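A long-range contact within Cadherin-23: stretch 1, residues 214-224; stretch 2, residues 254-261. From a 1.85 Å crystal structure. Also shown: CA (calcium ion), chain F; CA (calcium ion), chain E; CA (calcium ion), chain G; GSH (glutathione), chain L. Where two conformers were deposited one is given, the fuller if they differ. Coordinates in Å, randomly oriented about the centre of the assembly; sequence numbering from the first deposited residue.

Stretch 1, residues 214-224: LDVNDCRPQFS
Stretch 2 254-261: SNSQLTYS

How do the two backbones lie against each other? From Asp 215 to Pro 221 the first stretch is an extended linker without regular helix or strand, with phi/psi near -75/140 at Asp 215, -116/146 at Val 216 and -76/85 at Asn 217, then a bend at Asp 218 (-116/10) before extension resumes. The second has Asn 255 (-65/-16) in a 3-10 segment, passes through Ser 256 (-125/15) and enters a strand at Thr 259; Gln 257 N bonds to Ser 254 O at 3.2 Å across this turn. From Asp 215 to Phe 223 and from Asn 255 to Tyr 260 the chains run in similar directions, 24° apart. They are nearest at Asn 217 and Asn 255, whose CA atoms are 5.3 Å apart, and the CA atoms of Pro 221 and Ser 256 lie 7.6 Å apart. The contact buries a modest 307 Å² in all.

What fixes the side chain of Asn 255, which the other stretch covers more than any other residue here? Its CA-to-CB bond points toward stretch 1, and an m rotamer (chi1 -67°, chi2 -23°) delivers the amide to Asp 215. Asn 255 ND2 donates to Asp 215 OD2 at 3.0 Å, nearly straight at 168°. The t rotamer of Asp 215 (chi1 -163°, chi2 40°) splits the carboxylate: OD2 accepts this bond, while OD1 binds the chain F calcium at 2.3 Å. Asn 255 ND2 also donates to water 1 at 2.7 Å, and that water reaches Asp 215 O through a weak bond of 3.4 Å.

Why do two oxygens sit so close at the centre of the contact? Asn 217 OD1 and Asn 255 O are 3.0 Å apart but share no hydrogen bond; the chain E calcium joins them, with both Asn 217 OD1 and Asn 255 O at 2.3 Å from the ion. Asn 217 points toward stretch 2 in a t rotamer (chi1 -171°, chi2 35°), which turns its carbonyl oxygen to the metal. Cys 219 O adds a third ligand at 2.3 Å, so the ion ties both stretches together through one side chain and two backbone carbonyls. Asp 218, p at chi1 55°, instead spans two other ions: its OD1 is 2.4 Å from the chain F calcium and its OD2 2.4 Å from the chain G calcium.

How does the contact continue beyond the calcium? It turns apolar. Leu 258, m,t at -58°/177°, points toward stretch 1 and brings CD2 to 3.6 Å from CG of Pro 221, whose ring is C-gamma exo. Farther along, Phe 223 (chi1 -65°, chi2 -90°) and Tyr 260 (chi1 -61°, chi2 -85°) both leave the backbone sideways, yet their m rotamers bring the ring ends nearer. Phe 223 CZ lies 4.1 Å from Tyr 260 CE1, at the edge of the tyrosine ring and near its plane, a looser contact than the proline-leucine pair.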

# COMPACT_ATOMS: atom_id res chain seq x y z
N LEU A 214 8.69 15.19 7.85
CA LEU A 214 9.45 15.78 8.97
C LEU A 214 9.98 17.16 8.62
O LEU A 214 10.37 17.42 7.48
CB LEU A 214 10.61 14.85 9.35
CG LEU A 214 10.18 13.42 9.67
CD1 LEU A 214 11.41 12.55 9.95
CD2 LEU A 214 9.21 13.38 10.83
N ASP A 215 10.04 18.04 9.63
CA ASP A 215 10.39 19.44 9.42
C ASP A 215 11.88 19.63 9.14
O ASP A 215 12.72 18.97 9.76
CB ASP A 215 10.02 20.24 10.66
CG ASP A 215 9.96 21.72 10.41
OD1 ASP A 215 9.45 22.16 9.34
OD2 ASP A 215 10.40 22.45 11.33
N VAL A 216 12.16 20.54 8.23
CA VAL A 216 13.47 21.16 8.04
C VAL A 216 13.25 22.63 8.36
O VAL A 216 12.15 23.18 8.12
CB VAL A 216 13.92 20.99 6.57
CG1 VAL A 216 15.15 21.80 6.22
CG2 VAL A 216 14.13 19.52 6.32
N ASN A 217 14.25 23.27 8.93
CA ASN A 217 14.12 24.69 9.21
C ASN A 217 14.30 25.46 7.90
O ASN A 217 15.41 25.88 7.59
CB ASN A 217 15.16 25.17 10.23
CG ASN A 217 14.87 26.58 10.69
OD1 ASN A 217 13.71 26.97 10.82
ND2 ASN A 217 15.91 27.37 10.88
N ASP A 218 13.24 25.61 7.10
CA ASP A 218 13.36 26.30 5.82
C ASP A 218 12.56 27.59 5.75
O ASP A 218 12.46 28.17 4.69
CB ASP A 218 13.04 25.39 4.64
CG ASP A 218 11.63 24.71 4.72
OD1 ASP A 218 10.95 24.69 5.77
OD2 ASP A 218 11.24 24.13 3.67
N CYS A 219 12.02 28.04 6.87
CA CYS A 219 11.25 29.29 6.91
C CYS A 219 11.89 30.28 7.90
O CYS A 219 12.12 29.96 9.06
CB CYS A 219 9.81 29.02 7.25
SG CYS A 219 9.11 27.84 6.06
N ARG A 220 12.21 31.47 7.40
CA ARG A 220 12.78 32.49 8.23
C ARG A 220 11.66 33.23 8.97
O ARG A 220 10.55 33.33 8.48
CB ARG A 220 13.67 33.46 7.43
CG ARG A 220 12.88 34.48 6.63
CD ARG A 220 13.74 35.28 5.70
NE ARG A 220 14.70 36.12 6.41
CZ ARG A 220 15.49 37.00 5.81
NH1 ARG A 220 15.39 37.21 4.50
NH2 ARG A 220 16.38 37.70 6.52
N PRO A 221 11.96 33.73 10.16
CA PRO A 221 11.03 34.59 10.89
C PRO A 221 10.63 35.83 10.10
O PRO A 221 11.46 36.36 9.35
CB PRO A 221 11.83 34.99 12.12
CG PRO A 221 12.81 33.89 12.29
CD PRO A 221 13.20 33.48 10.91
N GLN A 222 9.38 36.24 10.21
CA GLN A 222 8.86 37.42 9.48
C GLN A 222 8.13 38.30 10.42
O GLN A 222 7.32 37.80 11.22
CB GLN A 222 7.70 37.09 8.49
CG GLN A 222 7.95 36.18 7.38
CD GLN A 222 6.67 36.02 6.56
OE1 GLN A 222 5.83 35.13 6.83
NE2 GLN A 222 6.47 36.92 5.61
N PHE A 223 8.32 39.60 10.24
CA PHE A 223 7.38 40.59 10.75
C PHE A 223 6.32 40.99 9.69
O PHE A 223 6.53 40.85 8.47
CB PHE A 223 8.15 41.81 11.23
CG PHE A 223 9.06 41.54 12.40
CD1 PHE A 223 8.59 41.68 13.70
CD2 PHE A 223 10.37 41.15 12.21
CE1 PHE A 223 9.43 41.46 14.79
CE2 PHE A 223 11.22 40.92 13.29
CZ PHE A 223 10.75 41.06 14.58
N SER A 224 5.21 41.53 10.16
CA SER A 224 4.07 41.85 9.29
C SER A 224 4.32 43.00 8.32
O SER A 224 3.71 43.06 7.25
CB SER A 224 2.85 42.19 10.15
OG SER A 224 3.09 43.37 10.89
N SER A 254 11.39 23.78 17.78
CA SER A 254 12.50 24.72 17.95
C SER A 254 12.77 25.53 16.67
O SER A 254 13.22 26.67 16.76
CB SER A 254 13.78 24.00 18.43
OG SER A 254 14.17 22.99 17.51
N ASN A 255 12.44 24.98 15.49
CA ASN A 255 12.62 25.68 14.21
C ASN A 255 11.75 26.94 14.05
O ASN A 255 12.01 27.76 13.16
CB ASN A 255 12.45 24.73 13.02
CG ASN A 255 13.55 23.68 12.94
OD1 ASN A 255 14.65 23.89 13.48
ND2 ASN A 255 13.26 22.53 12.30
N SER A 256 10.72 27.06 14.88
CA SER A 256 9.87 28.25 14.91
C SER A 256 9.78 28.88 16.30
O SER A 256 8.97 29.79 16.51
CB SER A 256 8.48 27.91 14.38
OG SER A 256 7.88 26.87 15.13
N GLN A 257 10.67 28.50 17.20
CA GLN A 257 10.78 29.17 18.50
C GLN A 257 11.65 30.42 18.37
O GLN A 257 12.80 30.31 17.98
CB GLN A 257 11.36 28.21 19.55
CG GLN A 257 10.32 27.31 20.19
CD GLN A 257 9.28 28.14 20.92
OE1 GLN A 257 9.57 28.80 21.93
NE2 GLN A 257 8.06 28.22 20.34
N LEU A 258 11.11 31.59 18.69
CA LEU A 258 11.76 32.85 18.32
C LEU A 258 12.31 33.58 19.51
O LEU A 258 11.68 33.62 20.58
CB LEU A 258 10.74 33.76 17.62
CG LEU A 258 10.08 33.19 16.38
CD1 LEU A 258 9.04 34.15 15.81
CD2 LEU A 258 11.13 32.86 15.33
N THR A 259 13.47 34.19 19.32
CA THR A 259 14.03 35.06 20.32
C THR A 259 14.28 36.42 19.67
O THR A 259 14.74 36.51 18.52
CB THR A 259 15.29 34.46 20.97
OG1 THR A 259 16.21 34.08 19.97
CG2 THR A 259 14.96 33.21 21.73
N TYR A 260 13.98 37.49 20.41
CA TYR A 260 14.09 38.88 19.91
C TYR A 260 15.34 39.57 20.42
O TYR A 260 15.78 39.36 21.55
CB TYR A 260 12.89 39.69 20.35
CG TYR A 260 11.61 39.13 19.82
CD1 TYR A 260 11.16 39.46 18.55
CD2 TYR A 260 10.87 38.22 20.56
CE1 TYR A 260 9.98 38.92 18.05
CE2 TYR A 260 9.70 37.66 20.06
CZ TYR A 260 9.26 38.02 18.80
OH TYR A 260 8.09 37.46 18.29
N SER A 261 15.92 40.42 19.58
CA SER A 261 17.04 41.24 19.96
C SER A 261 16.90 42.57 19.23
O SER A 261 16.07 42.70 18.30
CB SER A 261 18.35 40.54 19.62
OG SER A 261 18.42 40.23 18.24
CA CA F . 9.86 23.58 7.55
CA CA E . 12.24 28.76 11.06
CA CA G . 8.85 23.86 3.76
N1 GSH L . 8.97 27.00 -2.43
CA1 GSH L . 9.88 26.43 -1.45
C1 GSH L . 9.80 24.92 -1.52
O11 GSH L . 8.96 24.42 -2.31
O12 GSH L . 10.54 24.25 -0.76
CB1 GSH L . 9.53 26.91 -0.02
CG1 GSH L . 8.16 26.44 0.43
CD1 GSH L . 7.97 26.66 1.92
OE1 GSH L . 8.57 25.98 2.75
N2 GSH L . 7.09 27.60 2.25
CA2 GSH L . 6.64 27.82 3.61
C2 GSH L . 5.15 27.72 3.72
O2 GSH L . 4.58 28.34 4.59
CB2 GSH L . 7.15 29.18 4.09
SG2 GSH L . 8.95 29.14 4.13
N3 GSH L . 4.54 26.87 2.87
CA3 GSH L . 3.11 26.60 2.91
C3 GSH L . 2.41 27.03 1.64
O31 GSH L . 1.16 26.93 1.62
O32 GSH L . 3.08 27.43 0.65
O HOH W 1 14.89 20.41 11.97
O HOH W 2 9.34 23.06 1.49